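Flagellar hook-associated protein (Burkholderia pseudomallei, PDB 4UT1) probably serves as a structural element of the bacterial flagellum, forming the junction between the hook and the filament. Local coordinates at residues Y158-R162 and L300-Q304; S253-P257 and Y345-N349; A305-A309 and P366-D370; A372-G377 and T415-S421. One frame throughout, in Å; residues are numbered along the deposited sequence.

In the fold
The four contacts lead from the helical bundle out into the D2-like domain packed against it. Interaction 1 joins helices 134-193 and 287-322; interaction 3 lies one turn further along helix 287-322, about 12 Å away between centres, where the helix meets the loop 366-370. The two pack together, Asp-301 on Asp-370 and Tyr-158 on Leu-307. Interaction 2 is a second bridge to the D2-like domain, about 20 Å from interaction 3, and Arg-428 pairs with acidic residues of both. Interaction 4 lies within that domain, about 27 Å from interaction 1; it shares a sheet with interaction 2, their centres about 13 Å apart, where Asn-347 N lies 2.9 Å from Ser-421 O, a probable hydrogen bond.

Interaction 1 of 4, residues Y158-R162 and L300-Q304; sequences YSQLR and LDPAQ
Residues 158-162 and 300-304 are turns of two nearly antiparallel helices, their local axes 10.6 Å apart at closest and 167° between directions, with Tyr-158 level with Gln-304. Arg-162 reaches across with its guanidinium. Its CG leaves anti to the backbone N (chi1 -173°), and a bend at chi3 swings the head toward the other helix. Arg-162 NE and NH2 grip Asp-301 side-on, both on OD1, with NH2 at 2.9 Å; they approach from the same face of the carboxylate, which is turned well out of the guanidinium plane. Arg-162 NH1 and NH2 share Gln-304 OE1 end-on, NH2 at 2.7 Å, and here guanidinium and amide are nearly coplanar, 19° apart. The extended Gln-304 chain slides past Tyr-158, its CB over one ring face, a CH-pi contact 4.2 Å from the centroid. Leu-300 CD1 meets the ring edge at Tyr-158 CD1, 3.6 Å away, and also packs on Leu-161 CB. Tyr-158 OH bonds to Tyr-600 of helix 593-630, tying in a third helix. Glu-259 also pairs with Arg-162 NE, its OE2 close to Asp-301 OD2. The guanidinium thus probably offsets repulsion between the two acids, its rotation fixed by four bonds near its plane.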
# COMPACT_ATOMS: atom_id res chain seq x y z
N TYR A 158 -2.14 -10.20 9.48
CA TYR A 158 -1.75 -10.54 8.12
C TYR A 158 -0.52 -11.44 8.10
O TYR A 158 -0.48 -12.42 7.37
CB TYR A 158 -1.54 -9.27 7.28
CG TYR A 158 -2.86 -8.82 6.72
CD1 TYR A 158 -3.45 -9.49 5.66
CD2 TYR A 158 -3.56 -7.74 7.29
CE1 TYR A 158 -4.66 -9.12 5.15
CE2 TYR A 158 -4.78 -7.36 6.78
CZ TYR A 158 -5.33 -8.04 5.72
OH TYR A 158 -6.55 -7.66 5.22
N SER A 159 0.48 -11.14 8.93
CA SER A 159 1.69 -11.96 8.91
C SER A 159 1.39 -13.33 9.52
O SER A 159 2.01 -14.32 9.16
CB SER A 159 2.82 -11.26 9.67
OG SER A 159 2.47 -11.07 11.02
N GLN A 160 0.43 -13.38 10.44
CA GLN A 160 0.07 -14.65 11.05
C GLN A 160 -0.60 -15.57 10.04
O GLN A 160 -0.27 -16.76 9.94
CB GLN A 160 -0.81 -14.41 12.28
CG GLN A 160 -0.02 -13.86 13.48
CD GLN A 160 -0.92 -13.32 14.61
OE1 GLN A 160 -2.14 -13.43 14.54
NE2 GLN A 160 -0.30 -12.73 15.63
N LEU A 161 -1.54 -15.01 9.28
CA LEU A 161 -2.16 -15.72 8.17
C LEU A 161 -1.11 -16.14 7.14
O LEU A 161 -1.16 -17.26 6.61
CB LEU A 161 -3.23 -14.85 7.51
CG LEU A 161 -4.55 -14.76 8.28
CD1 LEU A 161 -5.50 -13.82 7.56
CD2 LEU A 161 -5.15 -16.14 8.43
N ARG A 162 -0.16 -15.25 6.86
CA ARG A 162 0.88 -15.55 5.88
C ARG A 162 1.73 -16.71 6.36
O ARG A 162 2.11 -17.60 5.57
CB ARG A 162 1.75 -14.32 5.59
CG ARG A 162 2.74 -14.55 4.44
CD ARG A 162 3.38 -13.25 3.96
NE ARG A 162 2.38 -12.34 3.40
CZ ARG A 162 1.94 -11.24 4.00
NH1 ARG A 162 2.41 -10.89 5.19
NH2 ARG A 162 1.03 -10.49 3.39
N LEU A 300 -4.65 -12.30 0.07
CA LEU A 300 -3.88 -11.92 1.26
C LEU A 300 -2.87 -10.79 1.02
O LEU A 300 -2.91 -9.74 1.68
CB LEU A 300 -3.14 -13.14 1.82
CG LEU A 300 -2.45 -12.93 3.17
CD1 LEU A 300 -3.50 -12.83 4.26
CD2 LEU A 300 -1.47 -14.07 3.46
N ASP A 301 -1.95 -11.00 0.08
CA ASP A 301 -0.89 -10.03 -0.15
C ASP A 301 -1.47 -8.73 -0.72
O ASP A 301 -1.04 -7.66 -0.32
CB ASP A 301 0.20 -10.62 -1.06
CG ASP A 301 1.02 -11.71 -0.36
OD1 ASP A 301 0.86 -11.88 0.87
OD2 ASP A 301 1.83 -12.40 -1.03
N PRO A 302 -2.45 -8.81 -1.64
CA PRO A 302 -3.03 -7.53 -2.06
C PRO A 302 -3.71 -6.80 -0.91
O PRO A 302 -3.59 -5.57 -0.81
CB PRO A 302 -4.05 -7.93 -3.13
CG PRO A 302 -3.47 -9.20 -3.71
CD PRO A 302 -2.89 -9.91 -2.51
N ALA A 303 -4.39 -7.54 -0.05
CA ALA A 303 -5.13 -6.91 1.03
C ALA A 303 -4.17 -6.18 1.95
O ALA A 303 -4.45 -5.07 2.37
CB ALA A 303 -5.95 -7.92 1.82
N GLN A 304 -3.03 -6.80 2.27
CA GLN A 304 -2.12 -6.11 3.18
C GLN A 304 -1.47 -4.90 2.50
O GLN A 304 -1.23 -3.89 3.15
CB GLN A 304 -1.04 -7.04 3.71
CG GLN A 304 -0.27 -6.36 4.85
CD GLN A 304 0.69 -7.26 5.55
OE1 GLN A 304 0.83 -8.44 5.21
NE2 GLN A 304 1.37 -6.70 6.54

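Interaction 2 of 4, residues S253-P257 and Y345-N349; sequences SPSDP and YANQN
Pro-257 and Tyr-345 approach from opposite directions, and the proline lies on the aromatic ring. CD of Pro-257 stands over the middle of that ring, 3.4 Å from its centroid and only 7° off the normal, a close, well-centred CH-pi contact; CG sits beside it, 3.4 Å from Tyr-345 CE1. Tyr-345 CG is anti to its own carbonyl carbon (chi1 -58°), which lays the ring along the loop 253-257. The Asp-256 side chain runs at a slant to that of Tyr-345, though carboxylate and ring planes are only 19° apart, with OD1 near CE2. A water in the ring plane links the two polar ends, bound at 2.7 Å to Tyr-345 OH and weakly to Asp-256 OD1.

At the other end Pro-254 fits against the turn that follows the strand. Its CB meets Gln-348 CB at 3.7 Å, while Asn-349 lies beside the proline ring and points the same way, ND2 near CB. One direct hydrogen bond joins the segments, from Gln-348 N to Pro-254 O (2.9 Å). Asn-347 keeps the turn in shape: its OD1 takes both N and ND2 of Asn-349, each in the carbonyl plane on a lone pair, and the bond from N makes an Asx turn.

Asp-256 OD1 is also bonded to Ser-258 OG, and OD2 forms a salt bridge with Arg-428. A loop of the helical domain, between strands 244-252 and 260-265, thus meets edge strand 343-346 and the D2-like turn after it; the strand's inner neighbour, 421-425, supplies Thr-423 OG1 to Ser-255 O.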
# COMPACT_ATOMS: atom_id res chain seq x y z
N SER A 253 10.84 -18.62 -0.76
CA SER A 253 10.74 -18.24 -2.16
C SER A 253 11.86 -17.27 -2.53
O SER A 253 12.29 -16.46 -1.71
CB SER A 253 9.37 -17.63 -2.47
OG SER A 253 9.38 -16.24 -2.22
N PRO A 254 12.37 -17.38 -3.76
CA PRO A 254 13.51 -16.56 -4.19
C PRO A 254 13.15 -15.07 -4.30
O PRO A 254 14.04 -14.23 -4.31
CB PRO A 254 13.88 -17.14 -5.56
CG PRO A 254 12.65 -17.85 -6.05
CD PRO A 254 11.87 -18.27 -4.81
N SER A 255 11.86 -14.75 -4.35
CA SER A 255 11.44 -13.35 -4.48
C SER A 255 10.91 -12.74 -3.18
O SER A 255 10.76 -11.52 -3.06
CB SER A 255 10.40 -13.22 -5.60
OG SER A 255 9.19 -13.87 -5.27
N ASP A 256 10.64 -13.59 -2.20
CA ASP A 256 10.08 -13.11 -0.94
C ASP A 256 10.32 -14.16 0.14
O ASP A 256 9.60 -15.15 0.21
CB ASP A 256 8.59 -12.82 -1.09
CG ASP A 256 7.93 -12.32 0.21
OD1 ASP A 256 8.60 -12.24 1.27
OD2 ASP A 256 6.73 -11.99 0.15
N PRO A 257 11.33 -13.93 1.00
CA PRO A 257 11.76 -14.93 1.97
C PRO A 257 10.76 -15.13 3.09
O PRO A 257 10.90 -16.09 3.85
CB PRO A 257 13.07 -14.34 2.51
CG PRO A 257 12.91 -12.89 2.36
CD PRO A 257 12.11 -12.69 1.10
N TYR A 345 13.64 -6.82 -1.76
CA TYR A 345 14.44 -8.05 -1.79
C TYR A 345 15.10 -8.22 -3.14
O TYR A 345 14.42 -8.20 -4.16
CB TYR A 345 13.59 -9.29 -1.51
CG TYR A 345 12.86 -9.29 -0.20
CD1 TYR A 345 13.56 -9.45 0.99
CD2 TYR A 345 11.49 -9.13 -0.15
CE1 TYR A 345 12.90 -9.45 2.19
CE2 TYR A 345 10.82 -9.13 1.05
CZ TYR A 345 11.53 -9.29 2.22
OH TYR A 345 10.89 -9.30 3.43
N ALA A 346 16.42 -8.44 -3.15
CA ALA A 346 17.07 -8.89 -4.38
C ALA A 346 16.69 -10.35 -4.60
O ALA A 346 16.78 -11.17 -3.69
CB ALA A 346 18.57 -8.72 -4.28
N ASN A 347 16.17 -10.66 -5.79
CA ASN A 347 15.74 -12.02 -6.09
C ASN A 347 16.93 -12.96 -5.94
O ASN A 347 18.05 -12.60 -6.28
CB ASN A 347 15.13 -12.09 -7.49
CG ASN A 347 14.51 -13.45 -7.80
OD1 ASN A 347 15.20 -14.45 -7.94
ND2 ASN A 347 13.18 -13.48 -7.93
N GLN A 348 16.68 -14.15 -5.41
CA GLN A 348 17.77 -15.08 -5.13
C GLN A 348 18.44 -15.57 -6.42
O GLN A 348 19.55 -16.09 -6.39
CB GLN A 348 17.27 -16.27 -4.31
CG GLN A 348 16.98 -15.93 -2.85
CD GLN A 348 18.22 -15.51 -2.08
OE1 GLN A 348 18.85 -14.49 -2.39
NE2 GLN A 348 18.59 -16.30 -1.07
N ASN A 349 17.75 -15.43 -7.54
CA ASN A 349 18.30 -15.83 -8.84
C ASN A 349 19.27 -14.80 -9.42
O ASN A 349 19.94 -15.08 -10.41
CB ASN A 349 17.17 -16.10 -9.85
CG ASN A 349 16.36 -17.34 -9.52
OD1 ASN A 349 16.78 -18.47 -9.77
ND2 ASN A 349 15.16 -17.13 -8.98
O HOH W 1 8.22 -9.36 3.00

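Interaction 3 of 4, residues A305-A309 and P366-D370; sequences AQLGA and PTTSD
Ala-305 and Ala-309, one turn apart on helix 287-322, present their methyl groups to the loop 366-370, and backbone oxygens meet them. Ala-305 CB lies 3.3 Å from Thr-368 O, and Ala-309 CB lies at the same 3.3 Å from Thr-367 O. With such short side chains the helix lets the loop come close: Gln-306 and Thr-368 have their CA atoms 4.9 Å apart.

Thr-368 holds its OG1 between the backbone N and the carbonyl carbon (chi1 57°). That rotation directs Thr-368 CG2 to the helix, where it packs on Ala-309 CB at 3.8 Å. Pro-366 sets CG against the backbone oxygen of Ala-309, 3.4 Å away. At the far end Asp-370 has CG anti to its carbonyl carbon (chi1 -61°), bringing OD1 beside Ala-305 CB, while OD2 forms a salt bridge with Arg-428.

Gln-306 runs extended beyond CG past the loop, and its amide reaches a bridging water. That water accepts from Gln-306 NE2 at 3.0 Å and donates to Thr-368 O at 2.7 Å. Outside the pair, Thr-427 OG1 bonds to Ala-305 O, and Met-586 touches both Ala-309 and Thr-368.

The join between helix and D2-like domain is therefore mostly methyl groups against carbonyls, with polar linkage left to one water bridge and to flanking residues; close fit, rather than direct bonding, characterises it.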
# COMPACT_ATOMS: atom_id res chain seq x y z
N ALA A 305 -1.20 -5.00 1.20
CA ALA A 305 -0.63 -3.87 0.47
C ALA A 305 -1.60 -2.70 0.46
O ALA A 305 -1.21 -1.53 0.55
CB ALA A 305 -0.26 -4.28 -0.96
N GLN A 306 -2.88 -3.01 0.29
CA GLN A 306 -3.92 -1.98 0.29
C GLN A 306 -4.10 -1.32 1.65
O GLN A 306 -4.21 -0.10 1.75
CB GLN A 306 -5.24 -2.57 -0.20
CG GLN A 306 -5.19 -3.02 -1.66
CD GLN A 306 -6.29 -4.00 -2.02
OE1 GLN A 306 -7.32 -4.08 -1.34
NE2 GLN A 306 -6.08 -4.77 -3.07
N LEU A 307 -4.15 -2.13 2.70
CA LEU A 307 -4.34 -1.58 4.03
C LEU A 307 -3.08 -0.83 4.45
O LEU A 307 -3.15 0.20 5.08
CB LEU A 307 -4.69 -2.66 5.04
CG LEU A 307 -4.94 -2.16 6.47
CD1 LEU A 307 -6.10 -1.16 6.51
CD2 LEU A 307 -5.19 -3.32 7.41
N GLY A 308 -1.92 -1.36 4.07
CA GLY A 308 -0.67 -0.66 4.32
C GLY A 308 -0.63 0.69 3.64
O GLY A 308 -0.10 1.68 4.18
N ALA A 309 -1.21 0.75 2.44
CA ALA A 309 -1.24 1.99 1.68
C ALA A 309 -2.06 3.06 2.41
O ALA A 309 -1.69 4.23 2.40
CB ALA A 309 -1.81 1.75 0.27
N PRO A 366 0.42 6.88 -2.06
CA PRO A 366 1.29 5.72 -2.22
C PRO A 366 0.71 4.71 -3.21
O PRO A 366 -0.46 4.79 -3.59
CB PRO A 366 1.33 5.12 -0.81
CG PRO A 366 0.02 5.49 -0.24
CD PRO A 366 -0.35 6.84 -0.80
N THR A 367 1.55 3.77 -3.63
CA THR A 367 1.10 2.64 -4.40
C THR A 367 0.28 1.72 -3.51
O THR A 367 0.33 1.85 -2.29
CB THR A 367 2.28 1.86 -4.99
OG1 THR A 367 3.20 1.56 -3.93
CG2 THR A 367 2.99 2.71 -6.04
N THR A 368 -0.46 0.80 -4.12
CA THR A 368 -1.35 -0.09 -3.37
C THR A 368 -1.13 -1.57 -3.65
O THR A 368 -1.88 -2.41 -3.13
CB THR A 368 -2.83 0.21 -3.67
OG1 THR A 368 -3.06 0.08 -5.08
CG2 THR A 368 -3.20 1.63 -3.22
N SER A 369 -0.14 -1.90 -4.48
CA SER A 369 0.17 -3.30 -4.80
C SER A 369 1.61 -3.72 -4.45
O SER A 369 2.31 -3.01 -3.73
CB SER A 369 -0.08 -3.58 -6.30
OG SER A 369 -0.07 -4.99 -6.55
N ASP A 370 2.02 -4.89 -4.95
CA ASP A 370 3.39 -5.39 -4.78
C ASP A 370 4.02 -5.46 -6.16
O ASP A 370 3.34 -5.76 -7.14
CB ASP A 370 3.46 -6.80 -4.17
CG ASP A 370 2.87 -6.91 -2.77
OD1 ASP A 370 2.88 -5.93 -2.01
OD2 ASP A 370 2.42 -8.04 -2.44
O HOH W 2 -3.33 -4.49 -4.16

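Interaction 4 of 4, residues A372-G377 and T415-S421; sequences ALSYDG and TPNAGDS
Tyr-375 takes up the heart of this contact with backbone and ring. Tyr-375 N donates to Asp-420 O at 3.0 Å, and Tyr-375 O accepts from Gly-419 N at 2.9 Å, so that Gly-419 and Asp-420 together oppose one residue, a G1 beta bulge. Beside them Ser-374 and Ser-421 form an antiparallel non-hydrogen-bonded pair, CA atoms 4.2 Å apart, where strand 371-375 of the D2-like domain meets the start of strand 421-425.

The ring leaves with CG anti to the backbone N (chi1 -178°), which carries it over the chain 415-418. Pro-416 crosses it at about a right angle, CD over one face and 4.1 Å from Tyr-375 CG. Gly-377 N lies above the opposite face, toward the rim. Thr-415 CG2 reaches the phenol end, 3.4 Å from Tyr-375 OH, and the Asn-417 carbonyl comes in at the ring edge. Ala-418 CB packs on the Asp-376 backbone, 3.6 Å from its C.

Behind this shell, residues 417-420 make the type II beta turn joined to the bulge, and the positive phi of Gly-419 suits glycine. Asn-417 N reaches Asp-420 OD2 at 2.8 Å from above the carboxylate plane, while Asp-420 OD1 accepts from Thr-351 N. Tyr-380 of the next strand meets the Tyr-375 ring with planes at about 45°.

Backbone bonds and the Asp-420 carboxylate thus hold the turn, while the ring packs between Pro-416 and the Gly-377 backbone.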
# COMPACT_ATOMS: atom_id res chain seq x y z
N ALA A 372 7.69 -6.20 -8.90
CA ALA A 372 9.05 -6.64 -9.14
C ALA A 372 9.64 -5.67 -10.15
O ALA A 372 8.98 -5.34 -11.13
CB ALA A 372 9.09 -8.08 -9.66
N LEU A 373 10.85 -5.18 -9.87
CA LEU A 373 11.65 -4.42 -10.84
C LEU A 373 12.68 -5.35 -11.48
O LEU A 373 13.56 -5.89 -10.79
CB LEU A 373 12.35 -3.24 -10.19
CG LEU A 373 13.04 -2.33 -11.22
CD1 LEU A 373 12.04 -1.37 -11.78
CD2 LEU A 373 14.21 -1.62 -10.57
N SER A 374 12.59 -5.52 -12.79
CA SER A 374 13.47 -6.45 -13.48
C SER A 374 14.27 -5.71 -14.53
O SER A 374 13.85 -4.68 -15.04
CB SER A 374 12.67 -7.59 -14.12
OG SER A 374 11.69 -7.08 -15.01
N TYR A 375 15.44 -6.25 -14.85
CA TYR A 375 16.33 -5.60 -15.80
C TYR A 375 16.70 -6.62 -16.86
O TYR A 375 17.11 -7.71 -16.51
CB TYR A 375 17.57 -5.06 -15.09
CG TYR A 375 18.51 -4.32 -16.01
CD1 TYR A 375 18.19 -3.06 -16.50
CD2 TYR A 375 19.72 -4.88 -16.40
CE1 TYR A 375 19.05 -2.38 -17.35
CE2 TYR A 375 20.59 -4.20 -17.25
CZ TYR A 375 20.24 -2.96 -17.72
OH TYR A 375 21.09 -2.27 -18.56
N ASP A 376 16.56 -6.28 -18.14
CA ASP A 376 16.82 -7.25 -19.20
C ASP A 376 18.09 -6.92 -20.00
O ASP A 376 18.32 -7.48 -21.06
CB ASP A 376 15.60 -7.37 -20.13
CG ASP A 376 15.39 -6.13 -21.00
OD1 ASP A 376 16.14 -5.14 -20.88
OD2 ASP A 376 14.44 -6.14 -21.81
N GLY A 377 18.91 -6.01 -19.47
CA GLY A 377 20.19 -5.67 -20.06
C GLY A 377 20.12 -4.39 -20.86
O GLY A 377 21.14 -3.87 -21.31
N THR A 415 24.06 -0.68 -12.22
CA THR A 415 23.24 -1.39 -13.19
C THR A 415 23.32 -2.89 -12.91
O THR A 415 24.41 -3.45 -12.78
CB THR A 415 23.69 -1.09 -14.63
OG1 THR A 415 23.74 0.33 -14.82
CG2 THR A 415 22.73 -1.70 -15.65
N PRO A 416 22.15 -3.55 -12.79
CA PRO A 416 22.13 -4.99 -12.49
C PRO A 416 22.54 -5.81 -13.70
O PRO A 416 22.79 -5.23 -14.75
CB PRO A 416 20.65 -5.25 -12.12
CG PRO A 416 20.04 -3.91 -11.91
CD PRO A 416 20.80 -2.99 -12.83
N ASN A 417 22.64 -7.13 -13.57
CA ASN A 417 22.82 -7.96 -14.76
C ASN A 417 21.47 -8.23 -15.42
O ASN A 417 20.44 -8.18 -14.75
CB ASN A 417 23.50 -9.29 -14.40
CG ASN A 417 24.98 -9.13 -14.15
OD1 ASN A 417 25.56 -8.09 -14.48
ND2 ASN A 417 25.60 -10.16 -13.59
N ALA A 418 21.48 -8.50 -16.71
CA ALA A 418 20.27 -8.98 -17.39
C ALA A 418 19.76 -10.21 -16.65
O ALA A 418 20.54 -11.10 -16.32
CB ALA A 418 20.55 -9.32 -18.84
N GLY A 419 18.46 -10.26 -16.40
CA GLY A 419 17.87 -11.37 -15.66
C GLY A 419 17.70 -11.06 -14.19
O GLY A 419 17.03 -11.81 -13.47
N ASP A 420 18.29 -9.97 -13.72
CA ASP A 420 18.18 -9.63 -12.31
C ASP A 420 16.79 -9.05 -11.99
O ASP A 420 16.18 -8.37 -12.82
CB ASP A 420 19.27 -8.63 -11.89
CG ASP A 420 20.63 -9.28 -11.70
OD1 ASP A 420 20.74 -10.52 -11.84
OD2 ASP A 420 21.58 -8.54 -11.40
N SER A 421 16.31 -9.32 -10.79
CA SER A 421 15.00 -8.84 -10.38
C SER A 421 15.03 -8.43 -8.91
O SER A 421 15.80 -8.98 -8.13
CB SER A 421 13.94 -9.93 -10.58
OG SER A 421 12.64 -9.48 -10.24